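Local coordinates for protein glycosyl hydrolase family 88 (Pedobacter heparinus, PDB 3WIW) that is an unsaturated glucuronyl hydrolase with specificity for heparin, built as an alpha6/alpha6 barrel, at residues 267-275 and 319-329. Residues are numbered along the deposited sequence; the frame is centred on the assembly and turned at random.
Sequences FIEHAEHIA and LSTQVKDGQKY
Ile268, Ala271 and Ala275, spaced along one side of helix 265-279, face Val323, Leu319 and Tyr329 respectively, with CA atoms 7.7 to 8.1 Å apart, placing helix 265-279 across the turn where helix 306-322 gives way to helix 327-340. Leu319 is a knob in the hole formed by Ile268, Ala271, Glu272 and Ala275: its CD1 lies 4.0 Å from Ala271 CB, while CD2 reaches Ala275 CB. Beside it, in the conformer described, Ile268 extends CG1 anti to its own backbone N (chi1 -165°), which carries CD1 to within 3.6 Å of Val323 CG1 and against Gln322 CB. The polar tie is Tyr329 OH, which donates to Glu272 OE2 at 2.5 Å, a short bond using the anti lone pair. The carboxylate stands 78° from the phenol ring, and OE2 meets that ring at its edge. A water linking Glu272 O to Tyr329 OH donates to both, giving the hydroxyl a second bond that should help fix its direction. The ring itself is clamped between Leu319 CD2, 3.7 Å above one face, and Lys328 CG over the other. Lys328 NZ, 4.3 Å from Glu272 OE2, is beyond salt-bridge range but may favour the charged carboxylate. The contact thus joins three helices of the barrel, while Ile268 also packs on Tyr259 of helix 245-262, whose Thr256 O accepts from Gln322 NE2 in one modelled conformer.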
loop_
_atom_site.group_PDB
_atom_site.type_symbol
_atom_site.label_atom_id
_atom_site.label_comp_id
_atom_site.label_asym_id
_atom_site.label_seq_id
_atom_site.Cartn_x
_atom_site.Cartn_y
_atom_site.Cartn_z
ATOM N N PHE A 267 -10.120 -9.123 13.518
ATOM C CA PHE A 267 -9.600 -8.440 12.347
ATOM C C PHE A 267 -10.167 -8.998 11.039
ATOM O O PHE A 267 -10.464 -8.240 10.121
ATOM C CB PHE A 267 -8.077 -8.502 12.334
ATOM C CG PHE A 267 -7.416 -7.778 13.476
ATOM C CD1 PHE A 267 -7.977 -6.634 14.045
ATOM C CD2 PHE A 267 -6.201 -8.240 13.974
ATOM C CE1 PHE A 267 -7.312 -5.966 15.089
ATOM C CE2 PHE A 267 -5.559 -7.593 15.021
ATOM C CZ PHE A 267 -6.106 -6.454 15.571
ATOM N N ILE A 268 -10.305 -10.318 10.928
ATOM C CA ILE A 268 -10.869 -10.885 9.701
ATOM C C ILE A 268 -12.359 -10.538 9.579
ATOM O O ILE A 268 -12.858 -10.248 8.484
ATOM C CB ILE A 268 -10.597 -12.413 9.544
ATOM C CG1 ILE A 268 -10.870 -12.871 8.108
ATOM C CG2 ILE A 268 -11.423 -13.236 10.510
ATOM C CD1 ILE A 268 -10.528 -14.344 7.884
ATOM N N GLU A 269 -13.068 -10.547 10.703
ATOM C CA GLU A 269 -14.470 -10.139 10.686
ATOM C C GLU A 269 -14.572 -8.702 10.196
ATOM O O GLU A 269 -15.406 -8.377 9.352
ATOM C CB GLU A 269 -15.091 -10.265 12.076
ATOM C CG GLU A 269 -15.182 -11.699 12.589
ATOM C CD GLU A 269 -15.385 -11.793 14.102
ATOM O OE1 GLU A 269 -15.363 -10.744 14.788
ATOM O OE2 GLU A 269 -15.568 -12.921 14.604
ATOM N N HIS A 270 -13.706 -7.835 10.705
ATOM C CA HIS A 270 -13.733 -6.435 10.288
ATOM C C HIS A 270 -13.381 -6.305 8.805
ATOM O O HIS A 270 -14.048 -5.565 8.061
ATOM C CB HIS A 270 -12.820 -5.599 11.165
ATOM C CG HIS A 270 -13.101 -4.134 11.103
ATOM N ND1 HIS A 270 -14.300 -3.588 11.520
ATOM C CD2 HIS A 270 -12.336 -3.102 10.688
ATOM C CE1 HIS A 270 -14.255 -2.278 11.364
ATOM N NE2 HIS A 270 -13.081 -1.959 10.843
ATOM N N ALA A 271 -12.385 -7.058 8.355
ATOM C CA ALA A 271 -12.024 -7.073 6.947
ATOM C C ALA A 271 -13.202 -7.462 6.044
ATOM O O ALA A 271 -13.410 -6.847 4.985
ATOM C CB ALA A 271 -10.823 -7.967 6.685
ATOM N N GLU A 272 -13.973 -8.463 6.458
ATOM C CA GLU A 272 -15.109 -8.870 5.647
ATOM C C GLU A 272 -16.191 -7.797 5.605
ATOM O O GLU A 272 -16.824 -7.614 4.565
ATOM C CB GLU A 272 -15.677 -10.220 6.104
ATOM C CG GLU A 272 -14.725 -11.378 5.832
ATOM C CD GLU A 272 -15.452 -12.706 5.765
ATOM O OE1 GLU A 272 -15.418 -13.433 6.779
ATOM O OE2 GLU A 272 -16.069 -13.009 4.703
ATOM N N HIS A 273 -16.404 -7.097 6.719
ATOM C CA HIS A 273 -17.375 -5.987 6.725
ATOM C C HIS A 273 -16.930 -4.866 5.787
ATOM O O HIS A 273 -17.735 -4.337 5.006
ATOM C CB HIS A 273 -17.606 -5.419 8.134
ATOM C CG HIS A 273 -18.325 -6.349 9.062
ATOM N ND1 HIS A 273 -19.524 -6.947 8.737
ATOM C CD2 HIS A 273 -18.031 -6.760 10.322
ATOM C CE1 HIS A 273 -19.926 -7.700 9.744
ATOM N NE2 HIS A 273 -19.037 -7.604 10.717
ATOM N N ILE A 274 -15.650 -4.517 5.837
ATOM C CA ILE A 274 -15.106 -3.522 4.928
ATOM C C ILE A 274 -15.247 -3.985 3.472
ATOM O O ILE A 274 -15.699 -3.225 2.610
ATOM C CB ILE A 274 -13.632 -3.209 5.252
ATOM C CG1 ILE A 274 -13.506 -2.545 6.630
ATOM C CG2 ILE A 274 -13.036 -2.291 4.163
ATOM C CD1 ILE A 274 -12.048 -2.495 7.113
ATOM N N ALA A 275 -14.936 -5.253 3.218
ATOM C CA ALA A 275 -14.976 -5.779 1.860
ATOM C C ALA A 275 -16.384 -5.656 1.288
ATOM O O ALA A 275 -16.565 -5.296 0.124
ATOM C CB ALA A 275 -14.520 -7.231 1.829
ATOM N N LEU A 319 -7.515 -12.108 1.463
ATOM C CA LEU A 319 -8.733 -12.378 2.218
ATOM C C LEU A 319 -9.370 -13.675 1.734
ATOM O O LEU A 319 -9.872 -14.472 2.544
ATOM C CB LEU A 319 -9.708 -11.214 2.076
ATOM C CG LEU A 319 -10.951 -11.268 2.961
ATOM C CD1 LEU A 319 -10.592 -11.282 4.439
ATOM C CD2 LEU A 319 -11.894 -10.102 2.643
ATOM N N SER A 320 -9.340 -13.889 0.411
ATOM C CA SER A 320 -9.946 -15.084 -0.175
ATOM C C SER A 320 -9.342 -16.391 0.377
ATOM O O SER A 320 -10.024 -17.432 0.419
ATOM C CB SER A 320 -9.868 -15.049 -1.707
ATOM O OG SER A 320 -8.605 -15.453 -2.199
ATOM N N THR A 321 -8.083 -16.344 0.825
ATOM C CA THR A 321 -7.419 -17.548 1.334
ATOM C C THR A 321 -7.608 -17.731 2.832
ATOM O O THR A 321 -7.283 -18.793 3.379
ATOM C CB THR A 321 -5.905 -17.540 1.027
ATOM O OG1 THR A 321 -5.257 -16.525 1.813
ATOM C CG2 THR A 321 -5.669 -17.289 -0.461
ATOM N N GLN A 322 -8.102 -16.692 3.505
ATOM C CA GLN A 322 -8.221 -16.688 4.966
ATOM C C GLN A 322 -9.614 -17.069 5.444
ATOM O O GLN A 322 -9.775 -17.643 6.521
ATOM C CB GLN A 322 -7.882 -15.306 5.524
ATOM C CG GLN A 322 -6.480 -14.841 5.262
ATOM C CD GLN A 322 -6.337 -13.356 5.496
ATOM O OE1 GLN A 322 -7.322 -12.612 5.529
ATOM N NE2 GLN A 322 -5.119 -12.911 5.650
ATOM N N VAL A 323 -10.623 -16.746 4.644
ATOM C CA VAL A 323 -12.017 -16.905 5.065
ATOM C C VAL A 323 -12.594 -18.255 4.683
ATOM O O VAL A 323 -11.996 -18.994 3.907
ATOM C CB VAL A 323 -12.944 -15.822 4.447
ATOM C CG1 VAL A 323 -12.500 -14.420 4.843
ATOM C CG2 VAL A 323 -12.992 -15.973 2.940
ATOM N N LYS A 324 -13.781 -18.530 5.219
ATOM C CA LYS A 324 -14.516 -19.771 5.008
ATOM C C LYS A 324 -14.873 -20.008 3.539
ATOM O O LYS A 324 -14.591 -21.072 2.987
ATOM C CB LYS A 324 -15.790 -19.751 5.862
ATOM C CG LYS A 324 -16.139 -21.069 6.511
ATOM C CD LYS A 324 -16.791 -20.861 7.876
ATOM C CE LYS A 324 -18.124 -20.127 7.772
ATOM N NZ LYS A 324 -18.718 -19.892 9.126
ATOM N N ASP A 325 -15.508 -19.027 2.913
ATOM C CA ASP A 325 -15.799 -19.131 1.480
ATOM C C ASP A 325 -15.333 -17.877 0.744
ATOM O O ASP A 325 -15.978 -16.824 0.750
ATOM C CB ASP A 325 -17.262 -19.493 1.198
ATOM C CG ASP A 325 -18.231 -18.392 1.568
ATOM O OD1 ASP A 325 -17.968 -17.670 2.554
ATOM O OD2 ASP A 325 -19.260 -18.254 0.865
ATOM N N GLY A 326 -14.173 -18.002 0.124
ATOM C CA GLY A 326 -13.471 -16.838 -0.361
ATOM C C GLY A 326 -13.674 -16.551 -1.835
ATOM O O GLY A 326 -13.103 -15.587 -2.323
ATOM N N GLN A 327 -14.462 -17.366 -2.539
ATOM C CA GLN A 327 -14.562 -17.227 -3.994
ATOM C C GLN A 327 -15.027 -15.839 -4.438
ATOM O O GLN A 327 -14.466 -15.288 -5.387
ATOM C CB GLN A 327 -15.422 -18.331 -4.632
ATOM C CG GLN A 327 -15.640 -18.185 -6.169
ATOM C CD GLN A 327 -14.348 -18.177 -7.011
ATOM O OE1 GLN A 327 -13.290 -18.656 -6.581
ATOM N NE2 GLN A 327 -14.443 -17.623 -8.225
ATOM N N LYS A 328 -15.995 -15.245 -3.734
ATOM C CA LYS A 328 -16.473 -13.909 -4.128
ATOM C C LYS A 328 -15.360 -12.864 -4.061
ATOM O O LYS A 328 -15.298 -11.959 -4.888
ATOM C CB LYS A 328 -17.686 -13.451 -3.307
ATOM C CG LYS A 328 -17.427 -13.283 -1.820
ATOM C CD LYS A 328 -18.668 -12.772 -1.095
ATOM C CE LYS A 328 -18.429 -12.711 0.412
ATOM N NZ LYS A 328 -17.985 -14.017 0.988
ATOM N N TYR A 329 -14.463 -13.002 -3.086
ATOM C CA TYR A 329 -13.323 -12.094 -2.971
ATOM C C TYR A 329 -12.305 -12.340 -4.080
ATOM O O TYR A 329 -11.804 -11.392 -4.699
ATOM C CB TYR A 329 -12.652 -12.238 -1.602
ATOM C CG TYR A 329 -13.589 -12.021 -0.448
ATOM C CD1 TYR A 329 -14.410 -10.888 -0.396
ATOM C CD2 TYR A 329 -13.646 -12.927 0.602
ATOM C CE1 TYR A 329 -15.275 -10.676 0.680
ATOM C CE2 TYR A 329 -14.504 -12.730 1.680
ATOM C CZ TYR A 329 -15.313 -11.595 1.716
ATOM O OH TYR A 329 -16.161 -11.389 2.782
HETATM O O HOH W 1 -17.825 -9.436 2.740
#